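Local coordinates for protein (S)-2-haloacid dehalogenase IVA (Burkholderia cepacia, PDB 2NO4) that catalyses the hydrolytic dehalogenation of short-chain (S)-2-haloalkanoic acids to (R)-2-hydroxyalkanoic acids, inverting the configuration of the carbon that bears the halogen, at residues D69-T74 and N129-M134; K161-Y167 and A188-G192; N200-R206 and L218-S224. Residues are numbered along the deposited sequence.

Contact 1: residues D69-T74 and N129-M134. With SO4 (sulfate ion), chain I; SO4 (sulfate ion), chain H; SO4 (sulfate ion), chain K.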
loop_
_atom_site.group_PDB
_atom_site.type_symbol
_atom_site.label_atom_id
_atom_site.label_comp_id
_atom_site.label_asym_id
_atom_site.label_seq_id
_atom_site.Cartn_x
_atom_site.Cartn_y
_atom_site.Cartn_z
ATOM N N ASP B 69 -3.980 1.068 15.764
ATOM C CA ASP B 69 -2.710 0.412 16.008
ATOM C C ASP B 69 -2.454 -0.852 15.186
ATOM O O ASP B 69 -3.361 -1.391 14.554
ATOM C CB ASP B 69 -2.419 0.227 17.521
ATOM C CG ASP B 69 -3.084 -1.019 18.154
ATOM O OD1 ASP B 69 -3.726 -1.845 17.505
ATOM O OD2 ASP B 69 -2.915 -1.184 19.384
ATOM N N PHE B 70 -1.209 -1.313 15.194
ATOM C CA PHE B 70 -0.785 -2.274 14.180
ATOM C C PHE B 70 -1.434 -3.610 14.386
ATOM O O PHE B 70 -1.780 -4.301 13.418
ATOM C CB PHE B 70 0.728 -2.370 14.123
ATOM C CG PHE B 70 1.276 -2.833 12.785
ATOM C CD1 PHE B 70 1.002 -2.123 11.614
ATOM C CD2 PHE B 70 2.122 -3.960 12.716
ATOM C CE1 PHE B 70 1.567 -2.510 10.386
ATOM C CE2 PHE B 70 2.681 -4.361 11.494
ATOM C CZ PHE B 70 2.393 -3.602 10.318
ATOM N N TRP B 71 -1.641 -3.970 15.656
ATOM C CA TRP B 71 -2.402 -5.191 15.973
ATOM C C TRP B 71 -3.834 -5.170 15.398
ATOM O O TRP B 71 -4.321 -6.179 14.843
ATOM C CB TRP B 71 -2.417 -5.438 17.491
ATOM C CG TRP B 71 -3.045 -6.726 17.904
ATOM C CD1 TRP B 71 -4.258 -6.871 18.512
ATOM C CD2 TRP B 71 -2.508 -8.048 17.755
ATOM N NE1 TRP B 71 -4.518 -8.206 18.749
ATOM C CE2 TRP B 71 -3.459 -8.951 18.302
ATOM C CE3 TRP B 71 -1.321 -8.565 17.216
ATOM C CZ2 TRP B 71 -3.250 -10.347 18.339
ATOM C CZ3 TRP B 71 -1.114 -9.962 17.258
ATOM C CH2 TRP B 71 -2.087 -10.829 17.821
ATOM N N GLN B 72 -4.513 -4.034 15.549
ATOM C CA GLN B 72 -5.862 -3.903 14.996
ATOM C C GLN B 72 -5.814 -4.049 13.475
ATOM O O GLN B 72 -6.640 -4.723 12.892
ATOM C CB GLN B 72 -6.517 -2.574 15.381
ATOM C CG GLN B 72 -7.990 -2.443 14.900
ATOM C CD GLN B 72 -8.640 -1.143 15.327
ATOM O OE1 GLN B 72 -8.390 -0.647 16.422
ATOM N NE2 GLN B 72 -9.467 -0.571 14.454
ATOM N N LEU B 73 -4.865 -3.391 12.836
ATOM C CA LEU B 73 -4.738 -3.509 11.385
ATOM C C LEU B 73 -4.405 -4.931 10.909
ATOM O O LEU B 73 -4.881 -5.357 9.842
ATOM C CB LEU B 73 -3.647 -2.564 10.852
ATOM C CG LEU B 73 -3.818 -1.084 11.221
ATOM C CD1 LEU B 73 -2.874 -0.208 10.400
ATOM C CD2 LEU B 73 -5.285 -0.580 11.222
ATOM N N THR B 74 -3.556 -5.622 11.673
ATOM C CA THR B 74 -3.179 -7.011 11.419
ATOM C C THR B 74 -4.437 -7.899 11.460
ATOM O O THR B 74 -4.649 -8.728 10.589
ATOM C CB THR B 74 -2.077 -7.491 12.407
ATOM O OG1 THR B 74 -0.952 -6.604 12.291
ATOM C CG2 THR B 74 -1.625 -8.951 12.097
ATOM N N ASN B 129 6.519 -0.274 13.044
ATOM C CA ASN B 129 5.065 0.007 13.057
ATOM C C ASN B 129 4.296 -0.707 14.168
ATOM O O ASN B 129 3.206 -0.271 14.525
ATOM C CB ASN B 129 4.405 -0.404 11.727
ATOM C CG ASN B 129 4.840 0.459 10.558
ATOM O OD1 ASN B 129 5.072 1.668 10.697
ATOM N ND2 ASN B 129 4.926 -0.166 9.368
ATOM N N GLY B 130 4.825 -1.834 14.651
ATOM C CA GLY B 130 4.110 -2.686 15.590
ATOM C C GLY B 130 3.989 -1.934 16.923
ATOM O O GLY B 130 4.917 -1.247 17.340
ATOM N N ASN B 131 2.816 -2.022 17.535
ATOM C CA ASN B 131 2.573 -1.481 18.888
ATOM C C ASN B 131 3.280 -2.360 19.934
ATOM O O ASN B 131 3.590 -3.545 19.653
ATOM C CB ASN B 131 1.064 -1.370 19.166
ATOM C CG ASN B 131 0.316 -2.698 18.982
ATOM O OD1 ASN B 131 0.089 -3.137 17.847
ATOM N ND2 ASN B 131 -0.127 -3.315 20.100
ATOM N N ASP B 132 3.530 -1.815 21.117
ATOM C CA ASP B 132 4.366 -2.512 22.088
ATOM C C ASP B 132 3.881 -3.915 22.423
ATOM O O ASP B 132 4.650 -4.859 22.474
ATOM C CB ASP B 132 4.572 -1.680 23.349
ATOM C CG ASP B 132 5.745 -2.175 24.165
ATOM O OD1 ASP B 132 5.506 -2.723 25.254
ATOM O OD2 ASP B 132 6.899 -2.044 23.697
ATOM N N GLU B 133 2.590 -4.061 22.663
ATOM C CA GLU B 133 2.077 -5.355 23.088
ATOM C C GLU B 133 2.383 -6.517 22.123
ATOM O O GLU B 133 2.895 -7.564 22.553
ATOM C CB GLU B 133 0.578 -5.334 23.388
ATOM C CG GLU B 133 0.170 -6.655 24.045
ATOM C CD GLU B 133 -1.305 -6.804 24.242
ATOM O OE1 GLU B 133 -1.779 -7.977 24.274
ATOM O OE2 GLU B 133 -1.995 -5.752 24.370
ATOM N N MET B 134 2.050 -6.354 20.833
ATOM C CA MET B 134 2.353 -7.402 19.855
ATOM C C MET B 134 3.877 -7.599 19.660
ATOM O O MET B 134 4.356 -8.729 19.564
ATOM C CB MET B 134 1.620 -7.139 18.520
ATOM C CG MET B 134 2.206 -6.030 17.654
ATOM S SD MET B 134 1.217 -5.744 16.183
ATOM C CE MET B 134 1.779 -7.153 15.154
HETATM S S SO4 I . 0.146 -1.274 23.653
HETATM O O1 SO4 I . 0.197 -2.042 24.901
HETATM O O2 SO4 I . -1.252 -0.838 23.439
HETATM O O3 SO4 I . 1.033 -0.099 23.801
HETATM O O4 SO4 I . 0.579 -2.154 22.547
HETATM S S SO4 H . 7.754 -2.892 10.938
HETATM O O1 SO4 H . 8.558 -3.581 11.921
HETATM O O2 SO4 H . 6.337 -3.207 11.093
HETATM O O3 SO4 H . 7.980 -1.464 10.946
HETATM O O4 SO4 H . 8.202 -3.443 9.661
HETATM S S SO4 K . -11.191 2.521 13.688
HETATM O O1 SO4 K . -10.746 1.959 14.937
HETATM O O2 SO4 K . -12.520 3.128 13.834
HETATM O O3 SO4 K . -10.283 3.562 13.251
HETATM O O4 SO4 K . -11.286 1.396 12.712
HETATM O O HOH W 1 1.031 0.440 16.093
#

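Contact 2: residues K161-Y167 and A188-G192. With SO4 (sulfate ion), chain H.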
loop_
_atom_site.group_PDB
_atom_site.type_symbol
_atom_site.label_atom_id
_atom_site.label_comp_id
_atom_site.label_asym_id
_atom_site.label_seq_id
_atom_site.Cartn_x
_atom_site.Cartn_y
_atom_site.Cartn_z
ATOM N N LYS B 161 5.325 4.448 9.351
ATOM C CA LYS B 161 6.338 4.565 8.305
ATOM C C LYS B 161 5.597 4.601 6.947
ATOM O O LYS B 161 4.521 4.004 6.832
ATOM C CB LYS B 161 7.240 3.326 8.335
ATOM C CG LYS B 161 8.087 3.172 9.564
ATOM C CD LYS B 161 8.544 1.713 9.618
ATOM C CE LYS B 161 9.691 1.511 10.576
ATOM N NZ LYS B 161 10.240 0.089 10.426
ATOM N N PRO B 162 6.197 5.224 5.913
ATOM C CA PRO B 162 7.520 5.911 5.890
ATOM C C PRO B 162 7.466 7.434 6.129
ATOM O O PRO B 162 8.269 8.176 5.549
ATOM C CB PRO B 162 8.005 5.643 4.456
ATOM C CG PRO B 162 6.741 5.531 3.630
ATOM C CD PRO B 162 5.593 5.167 4.559
ATOM N N ASP B 163 6.489 7.895 6.911
ATOM C CA ASP B 163 6.354 9.316 7.232
ATOM C C ASP B 163 7.611 9.702 7.993
ATOM O O ASP B 163 7.982 8.974 8.918
ATOM C CB ASP B 163 5.152 9.529 8.166
ATOM C CG ASP B 163 4.867 10.982 8.412
ATOM O OD1 ASP B 163 5.677 11.666 9.083
ATOM O OD2 ASP B 163 3.863 11.467 7.873
ATOM N N PRO B 164 8.278 10.818 7.599
ATOM C CA PRO B 164 9.545 11.142 8.270
ATOM C C PRO B 164 9.462 11.340 9.799
ATOM O O PRO B 164 10.479 11.140 10.473
ATOM C CB PRO B 164 9.996 12.424 7.570
ATOM C CG PRO B 164 8.654 13.040 6.975
ATOM C CD PRO B 164 7.951 11.802 6.547
ATOM N N ARG B 165 8.303 11.728 10.336
ATOM C CA ARG B 165 8.212 11.922 11.796
ATOM C C ARG B 165 8.574 10.680 12.605
ATOM O O ARG B 165 9.074 10.814 13.716
ATOM C CB ARG B 165 6.841 12.467 12.254
ATOM C CG ARG B 165 6.481 13.840 11.659
ATOM C CD ARG B 165 5.361 13.642 10.653
ATOM N NE ARG B 165 4.135 14.093 11.214
ATOM C CZ ARG B 165 2.901 13.895 10.763
ATOM N NH1 ARG B 165 2.580 13.124 9.723
ATOM N NH2 ARG B 165 1.953 14.474 11.462
ATOM N N ILE B 166 8.331 9.479 12.063
ATOM C CA ILE B 166 8.714 8.257 12.773
ATOM C C ILE B 166 10.237 8.016 12.853
ATOM O O ILE B 166 10.736 7.565 13.891
ATOM C CB ILE B 166 7.935 6.988 12.321
ATOM C CG1 ILE B 166 8.153 5.866 13.355
ATOM C CG2 ILE B 166 8.360 6.567 10.903
ATOM C CD1 ILE B 166 7.403 4.537 13.046
ATOM N N TYR B 167 10.963 8.312 11.773
ATOM C CA TYR B 167 12.423 8.264 11.772
ATOM C C TYR B 167 13.003 9.349 12.700
ATOM O O TYR B 167 13.989 9.103 13.393
ATOM C CB TYR B 167 12.984 8.368 10.329
ATOM C CG TYR B 167 12.344 7.321 9.417
ATOM C CD1 TYR B 167 12.583 5.949 9.632
ATOM C CD2 TYR B 167 11.472 7.694 8.383
ATOM C CE1 TYR B 167 11.995 4.966 8.827
ATOM C CE2 TYR B 167 10.855 6.701 7.564
ATOM C CZ TYR B 167 11.143 5.340 7.799
ATOM O OH TYR B 167 10.565 4.339 7.047
ATOM N N ALA B 188 11.529 -2.427 1.199
ATOM C CA ALA B 188 12.013 -1.363 0.320
ATOM C C ALA B 188 11.392 0.020 0.572
ATOM O O ALA B 188 12.087 1.011 0.450
ATOM C CB ALA B 188 11.882 -1.772 -1.175
ATOM N N TRP B 189 10.098 0.075 0.929
ATOM C CA TRP B 189 9.395 1.334 1.208
ATOM C C TRP B 189 9.960 2.009 2.507
ATOM O O TRP B 189 10.019 3.215 2.619
ATOM C CB TRP B 189 7.849 1.085 1.304
ATOM C CG TRP B 189 7.463 -0.065 2.167
ATOM C CD1 TRP B 189 7.237 -1.343 1.750
ATOM C CD2 TRP B 189 7.330 -0.084 3.612
ATOM N NE1 TRP B 189 6.968 -2.155 2.816
ATOM C CE2 TRP B 189 7.012 -1.419 3.974
ATOM C CE3 TRP B 189 7.440 0.895 4.627
ATOM C CZ2 TRP B 189 6.819 -1.834 5.321
ATOM C CZ3 TRP B 189 7.243 0.474 5.999
ATOM C CH2 TRP B 189 6.928 -0.872 6.311
ATOM N N ASP B 190 10.368 1.181 3.450
ATOM C CA ASP B 190 10.914 1.581 4.733
ATOM C C ASP B 190 12.339 2.108 4.523
ATOM O O ASP B 190 12.702 3.151 5.076
ATOM C CB ASP B 190 10.887 0.358 5.659
ATOM C CG ASP B 190 11.241 0.681 7.122
ATOM O OD1 ASP B 190 11.174 1.866 7.548
ATOM O OD2 ASP B 190 11.582 -0.306 7.842
ATOM N N LEU B 191 13.133 1.413 3.713
ATOM C CA LEU B 191 14.449 1.934 3.269
ATOM C C LEU B 191 14.302 3.257 2.480
ATOM O O LEU B 191 15.121 4.139 2.617
ATOM C CB LEU B 191 15.241 0.893 2.459
ATOM C CG LEU B 191 15.502 -0.403 3.253
ATOM C CD1 LEU B 191 15.616 -1.565 2.279
ATOM C CD2 LEU B 191 16.727 -0.271 4.165
ATOM N N GLY B 192 13.283 3.357 1.635
ATOM C CA GLY B 192 13.013 4.585 0.899
ATOM C C GLY B 192 12.754 5.746 1.839
ATOM O O GLY B 192 13.386 6.778 1.705
HETATM S S SO4 H . 7.754 -2.892 10.938
HETATM O O1 SO4 H . 8.558 -3.581 11.921
HETATM O O2 SO4 H . 6.337 -3.207 11.093
HETATM O O3 SO4 H . 7.980 -1.464 10.946
HETATM O O4 SO4 H . 8.202 -3.443 9.661
#

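Contact 3: residues N200-R206 and L218-S224. With SO4 (sulfate ion), chain L.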
loop_
_atom_site.group_PDB
_atom_site.type_symbol
_atom_site.label_atom_id
_atom_site.label_comp_id
_atom_site.label_asym_id
_atom_site.label_seq_id
_atom_site.Cartn_x
_atom_site.Cartn_y
_atom_site.Cartn_z
ATOM N N ASN B 200 21.656 6.102 7.186
ATOM C CA ASN B 200 22.465 5.249 6.295
ATOM C C ASN B 200 21.764 3.899 6.154
ATOM O O ASN B 200 21.636 3.154 7.128
ATOM C CB ASN B 200 23.894 5.077 6.846
ATOM C CG ASN B 200 24.597 6.420 7.043
ATOM O OD1 ASN B 200 25.005 7.056 6.074
ATOM N ND2 ASN B 200 24.704 6.869 8.297
ATOM N N THR B 201 21.308 3.580 4.945
ATOM C CA THR B 201 20.406 2.441 4.772
ATOM C C THR B 201 21.087 1.178 4.271
ATOM O O THR B 201 21.912 1.209 3.363
ATOM C CB THR B 201 19.205 2.807 3.862
ATOM O OG1 THR B 201 19.711 3.392 2.662
ATOM C CG2 THR B 201 18.322 3.820 4.587
ATOM N N VAL B 202 20.708 0.069 4.876
ATOM C CA VAL B 202 21.190 -1.244 4.476
ATOM C C VAL B 202 20.000 -2.164 4.295
ATOM O O VAL B 202 19.217 -2.402 5.234
ATOM C CB VAL B 202 22.136 -1.833 5.521
ATOM C CG1 VAL B 202 22.538 -3.303 5.128
ATOM C CG2 VAL B 202 23.342 -0.898 5.725
ATOM N N ARG B 203 19.837 -2.626 3.065
ATOM C CA ARG B 203 18.800 -3.608 2.752
ATOM C C ARG B 203 19.270 -5.052 3.022
ATOM O O ARG B 203 20.363 -5.440 2.607
ATOM C CB ARG B 203 18.409 -3.485 1.281
ATOM C CG ARG B 203 17.428 -4.565 0.919
ATOM C CD ARG B 203 16.552 -4.192 -0.153
ATOM N NE ARG B 203 15.477 -5.172 -0.297
ATOM C CZ ARG B 203 14.630 -5.166 -1.315
ATOM N NH1 ARG B 203 14.750 -4.259 -2.270
ATOM N NH2 ARG B 203 13.689 -6.098 -1.401
ATOM N N ILE B 204 18.446 -5.819 3.739
ATOM C CA ILE B 204 18.554 -7.286 3.768
ATOM C C ILE B 204 17.640 -7.810 2.655
ATOM O O ILE B 204 16.417 -7.745 2.777
ATOM C CB ILE B 204 18.165 -7.909 5.122
ATOM C CG1 ILE B 204 18.735 -7.099 6.307
ATOM C CG2 ILE B 204 18.618 -9.388 5.202
ATOM C CD1 ILE B 204 20.245 -7.032 6.372
ATOM N N ASN B 205 18.257 -8.251 1.558
ATOM C CA ASN B 205 17.554 -8.754 0.387
ATOM C C ASN B 205 17.871 -10.239 0.298
ATOM O O ASN B 205 18.854 -10.665 -0.331
ATOM C CB ASN B 205 17.977 -7.970 -0.858
ATOM C CG ASN B 205 17.066 -8.217 -2.048
ATOM O OD1 ASN B 205 16.286 -9.187 -2.076
ATOM N ND2 ASN B 205 17.180 -7.362 -3.050
ATOM N N ARG B 206 17.068 -11.031 1.003
ATOM C CA ARG B 206 17.330 -12.472 1.125
ATOM C C ARG B 206 17.170 -13.226 -0.204
ATOM O O ARG B 206 17.934 -14.145 -0.473
ATOM C CB ARG B 206 16.408 -13.067 2.172
ATOM C CG ARG B 206 16.836 -12.707 3.586
ATOM C CD ARG B 206 15.941 -13.317 4.626
ATOM N NE ARG B 206 16.424 -12.820 5.903
ATOM C CZ ARG B 206 15.953 -11.741 6.531
ATOM N NH1 ARG B 206 14.960 -11.020 5.997
ATOM N NH2 ARG B 206 16.524 -11.360 7.661
ATOM N N LEU B 218 20.609 3.017 -1.428
ATOM C CA LEU B 218 21.106 2.264 -0.293
ATOM C C LEU B 218 22.590 2.521 -0.119
ATOM O O LEU B 218 23.309 2.736 -1.091
ATOM C CB LEU B 218 20.892 0.775 -0.530
ATOM C CG LEU B 218 19.440 0.346 -0.774
ATOM C CD1 LEU B 218 19.480 -1.074 -1.306
ATOM C CD2 LEU B 218 18.626 0.423 0.567
ATOM N N LYS B 219 23.028 2.536 1.130
ATOM C CA LYS B 219 24.456 2.480 1.412
ATOM C C LYS B 219 25.028 1.104 1.077
ATOM O O LYS B 219 26.131 1.034 0.522
ATOM C CB LYS B 219 24.763 2.849 2.864
ATOM C CG LYS B 219 24.846 4.327 3.074
ATOM C CD LYS B 219 26.064 4.883 2.348
ATOM C CE LYS B 219 26.392 6.284 2.838
ATOM N NZ LYS B 219 25.371 7.299 2.380
ATOM N N HIS B 220 24.279 0.042 1.378
ATOM C CA HIS B 220 24.692 -1.308 1.096
ATOM C C HIS B 220 23.457 -2.195 1.013
ATOM O O HIS B 220 22.405 -1.863 1.515
ATOM C CB HIS B 220 25.677 -1.851 2.153
ATOM C CG HIS B 220 26.807 -2.680 1.587
ATOM N ND1 HIS B 220 26.636 -3.958 1.094
ATOM C CD2 HIS B 220 28.131 -2.415 1.470
ATOM C CE1 HIS B 220 27.800 -4.440 0.694
ATOM N NE2 HIS B 220 28.720 -3.513 0.894
ATOM N N GLN B 221 23.635 -3.336 0.381
ATOM C CA GLN B 221 22.673 -4.447 0.354
ATOM C C GLN B 221 23.424 -5.762 0.617
ATOM O O GLN B 221 24.494 -5.988 0.047
ATOM C CB GLN B 221 21.983 -4.538 -1.007
ATOM C CG GLN B 221 20.984 -5.699 -1.137
ATOM C CD GLN B 221 20.174 -5.593 -2.416
ATOM O OE1 GLN B 221 19.018 -5.205 -2.394
ATOM N NE2 GLN B 221 20.787 -5.908 -3.532
ATOM N N VAL B 222 22.830 -6.611 1.445
ATOM C CA VAL B 222 23.375 -7.906 1.820
ATOM C C VAL B 222 22.222 -8.926 1.772
ATOM O O VAL B 222 21.054 -8.543 1.758
ATOM C CB VAL B 222 24.049 -7.875 3.231
ATOM C CG1 VAL B 222 25.273 -6.933 3.268
ATOM C CG2 VAL B 222 23.053 -7.549 4.374
ATOM N N ASN B 223 22.536 -10.217 1.792
ATOM C CA ASN B 223 21.500 -11.242 1.678
ATOM C C ASN B 223 21.143 -11.907 3.006
ATOM O O ASN B 223 20.304 -12.776 3.050
ATOM C CB ASN B 223 21.860 -12.283 0.587
ATOM C CG ASN B 223 23.078 -13.155 0.961
ATOM O OD1 ASN B 223 23.549 -13.945 0.138
ATOM N ND2 ASN B 223 23.595 -13.006 2.185
ATOM N N SER B 224 21.782 -11.467 4.083
ATOM C CA SER B 224 21.615 -12.086 5.364
ATOM C C SER B 224 21.975 -11.088 6.428
ATOM O O SER B 224 22.907 -10.293 6.257
ATOM C CB SER B 224 22.586 -13.298 5.474
ATOM O OG SER B 224 22.581 -13.803 6.783
HETATM S S SO4 L . 19.023 -14.312 8.043
HETATM O O1 SO4 L . 18.894 -14.578 9.495
HETATM O O2 SO4 L . 17.939 -14.926 7.231
HETATM O O3 SO4 L . 19.050 -12.878 7.893
HETATM O O4 SO4 L . 20.215 -14.945 7.509
#

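Contact 1: residues D69-T74 and N129-M134
The first turn of helix 70-84 meets the loop that follows strand 123-128 and leads into helix 132-141, and the side chains of both segments interlock. Phe-70 takes the t rotamer, which lays its ring against Asn-129: the Asn-129 CB sits over one face, 3.8 Å from the ring centroid, in a CH-pi contact. Met-134, with chi1 in the p well and chi2 t, runs its thioether between the two aromatics of the helix start. Its SD lies at the edge of both the Phe-70 ring and the six-membered ring of Trp-71, 5.3 Å from either centroid, a double Met-aromatic contact, while Trp-71 CE3 packs on Met-134 CB at 3.5 Å. Asn-131 adopts the p rotamer and spends its amide on two partners: OD1 accepts from Trp-71 N (2.9 Å), and ND2 donates to O4 of a sulfate (2.8 Å) that also binds the backbone Glu-133 N at the start of helix 132-141. Asp-69, likewise p, is the N-cap of its own helix, with OD1 accepting from Gln-72 N at 3.0 Å. A water accepts from Phe-70 N (3.0 Å) and donates to Asn-129 O (2.8 Å). Asn-129, a substrate-binding residue, turns its OD1 to the backbone N of Lys-161, and its own N holds a second sulfate, bound also by Ala-21, Tyr-22 and Ser-128 of the substrate site. The first amides of helix 70-84 are thus satisfied by Asn-131, a water and the N-cap, beside apolar contacts next to substrate-binding Asn-129.

Contact 2: residues K161-Y167 and A188-G192
Lys-161 opens the segment with an extended side chain, t from chi2 to chi4, that carries its ammonium into the active site. There NZ forms a salt bridge with Asp-190 OD2 at 2.9 Å and donates to O3 of a sulfate at 2.8 Å; it also pairs with the nucleophile Asp-20 and with the carbonyl of Leu-127. Nearer the backbone, Lys-161 CB rests on the edge of the Trp-189 indole, 3.7 Å from CZ3. A cis peptide bond leads into Pro-162, whose CB lies 3.7 Å from Trp-189 O, and the CA atoms of Pro-162 and Asp-190 come within 5.6 Å, the nearest CA pair of the two segments. Asp-163 then serves as N-cap of the following helix: its side chain accepts from Arg-165 N, and its OD2 forms a salt bridge with Arg-165 NH1 at 2.8 Å. One turn on, Tyr-167 points back toward helix 188-197 and its OH donates to Asp-190 OD1 at 2.6 Å. Both carboxylate oxygens of Asp-190 are therefore held by residues of 161-167, and OD2 also accepts from Ser-185. Lys-161, Tyr-167 and the 185-190 region are inferred to be important for catalysis, consistent with this buried charge network beside the nucleophile of a HAD-superfamily enzyme. Helix 164-174 precedes strand 181-185 and helix 188-197 follows it, so the contact brings together two successive helices of the Rossmann-like domain, with Leu-63 of the second subunit packing on Pro-162 and Leu-191 lying against strand 200-204.

Contact 3: residues N200-R206 and L218-S224
Ile-204 lays its CD1 on Val-222 CG2 at 3.5 Å, on the face of the sheet where helix 228-232 packs. The strands 200-204 and 220-222 form the parallel edge pair of the Rossmann-like sheet; their axes come within 4.7 Å and their N-to-C directions differ by 21°. The ladder begins at Thr-201 O, which accepts weakly from His-220 N (3.3 Å) and also from Lys-219 N (2.8 Å). Hydrogen bonds then run alternately between the strands: Arg-203 N to His-220 O (3.1 Å), Val-222 N to Arg-203 O (3.0 Å) and Asn-205 N to Val-222 O (2.8 Å). On the other face, Arg-203 CB touches Leu-218 CD1 at 3.7 Å, near Leu-191 of helix 188-197. Strand 200-204 pairs inward with strand 181-185, so 220-222 completes this side of the sheet. Asn-205 OD1 accepts from Asn-209 N in the connecting loop, and its ND2 donates to Gln-221 OE1 at 2.9 Å.

How the contacts relate
Contacts 1 and 2 are buried and share the active site: Asn-129 OD1 lies 3.1 Å from Lys-161 N, a probable hydrogen bond, and one sulfate touches both. Their chemistry nevertheless differs, aromatic and thioether packing with a polar helix start in contact 1 against a charged carboxylate–lysine–tyrosine network in contact 2. Contact 3, only partly buried, is backbone-dominated pairing at the sheet edge, with exposed residues on strand 220-222. It meets contact 2 through Leu-191, which packs on Arg-203 and Leu-218; its helix 188-197 is followed in the chain by strand 200-204. Contacts 1 and 3 do not touch, their centres being about 25 Å apart on opposite sides of the chain's centre.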